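Local coordinates for Lmo0651 protein (Listeria monocytogenes serovar 1/2a, PDB 6EP3) that controls expression of the Agr system and mediates virulence as a GntR-family transcriptional activator that probably binds specific DNA sequences, at the interface of chains A and B. Numbering follows the deposited sequence. Chains: chain A/B, Lmo0651 protein.

The interface of chains A and B. Residues chain A 52, 55-56, 62; chain B 48-49, 52-53.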
# COMPACT_ATOMS: atom_id res chain seq x y z
N ALA A 52 -15.50 13.04 2.41
CA ALA A 52 -14.64 12.53 3.48
C ALA A 52 -14.45 11.03 3.33
O ALA A 52 -13.33 10.52 3.41
CB ALA A 52 -15.23 12.87 4.85
N THR A 55 -12.16 10.36 0.72
CA THR A 55 -10.80 10.62 1.15
C THR A 55 -10.27 9.49 2.02
O THR A 55 -9.08 9.16 1.95
CB THR A 55 -10.71 11.95 1.90
OG1 THR A 55 -11.32 12.98 1.11
CG2 THR A 55 -9.25 12.31 2.16
N ALA A 56 -11.14 8.86 2.80
CA ALA A 56 -10.72 7.74 3.62
C ALA A 56 -10.36 6.52 2.77
O ALA A 56 -9.59 5.67 3.23
CB ALA A 56 -11.81 7.38 4.62
N TYR A 62 -7.33 15.63 0.07
CA TYR A 62 -7.42 17.01 0.54
C TYR A 62 -6.03 17.63 0.37
O TYR A 62 -5.17 17.51 1.24
CB TYR A 62 -7.87 17.07 2.00
CG TYR A 62 -9.30 16.63 2.24
CD1 TYR A 62 -10.35 17.22 1.55
CD2 TYR A 62 -9.59 15.64 3.16
CE1 TYR A 62 -11.66 16.82 1.77
CE2 TYR A 62 -10.89 15.23 3.39
CZ TYR A 62 -11.92 15.83 2.69
OH TYR A 62 -13.21 15.42 2.92
N ARG B 48 -12.37 16.78 10.82
CA ARG B 48 -12.90 15.73 9.95
C ARG B 48 -11.93 15.41 8.83
O ARG B 48 -11.50 14.26 8.67
CB ARG B 48 -14.26 16.17 9.39
CG ARG B 48 -14.67 15.49 8.10
CD ARG B 48 -16.09 15.88 7.70
NE ARG B 48 -17.10 15.18 8.49
CZ ARG B 48 -18.30 15.68 8.77
NH1 ARG B 48 -18.63 16.89 8.34
NH2 ARG B 48 -19.16 14.98 9.50
N LYS B 49 -11.52 16.44 8.08
CA LYS B 49 -10.58 16.27 6.98
C LYS B 49 -9.35 15.51 7.45
O LYS B 49 -8.98 14.48 6.86
CB LYS B 49 -10.20 17.63 6.41
CG LYS B 49 -11.05 18.07 5.23
CD LYS B 49 -10.43 19.25 4.49
CE LYS B 49 -10.85 20.57 5.09
NZ LYS B 49 -10.76 21.67 4.09
N ALA B 52 -10.05 11.90 7.93
CA ALA B 52 -10.15 11.24 6.63
C ALA B 52 -8.76 10.92 6.09
O ALA B 52 -8.48 9.78 5.69
CB ALA B 52 -10.93 12.11 5.65
N THR B 53 -7.86 11.91 6.14
CA THR B 53 -6.50 11.68 5.67
C THR B 53 -5.85 10.55 6.45
O THR B 53 -5.25 9.64 5.86
CB THR B 53 -5.68 12.96 5.78
OG1 THR B 53 -6.36 14.01 5.08
CG2 THR B 53 -4.30 12.77 5.17
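With CG anti to its own carbonyl carbon (chi1 -68°), A:Tyr62 turns its ring toward B:Lys49, whose aliphatic chain crosses it obliquely. B:Lys49 CG sits over the middle of the ring, 3.4 Å from the centroid of A:Tyr62, a CH-pi contact made by the methylene stem of a lysine rather than by its amino group. B:Lys49 CD follows along the same face, 3.6 Å from A:Tyr62 CG; the bend at chi3 (-87°) then directs CE and the amino end NZ away from the ring. The hydroxyl OG1 of A:Thr55 rests above the opposite face, offset toward the rim, so the phenol is sandwiched between its own chain and the partner.

Such a joint shows how small and aliphatic groups can pair two winged helix-turn-helix domains without polar bonds. GntR-family regulators commonly act as dimers, so this pairing is probably biological. The recognition helix 44-56 of each chain packs near the two-fold axis, and each contact recurs with the chains exchanged. B:Ala52 supplies a small wedge: its CB meets the ring of A:Tyr62 at the edge, in plane, and lies 3.8 Å from A:Thr55 CB. B:Ala52 CB also lies 3.6 Å from A:Ala52 O. No polar pair bridges the chains in this patch, and shape and packing carry the contact. Within chain B, B:Thr53 OG1 hydrogen-bonds B:Lys49 O at 3.2 Å, from above the carbonyl plane. B:Thr53 OG1 also lies 4.1 Å from A:Tyr62 CD2.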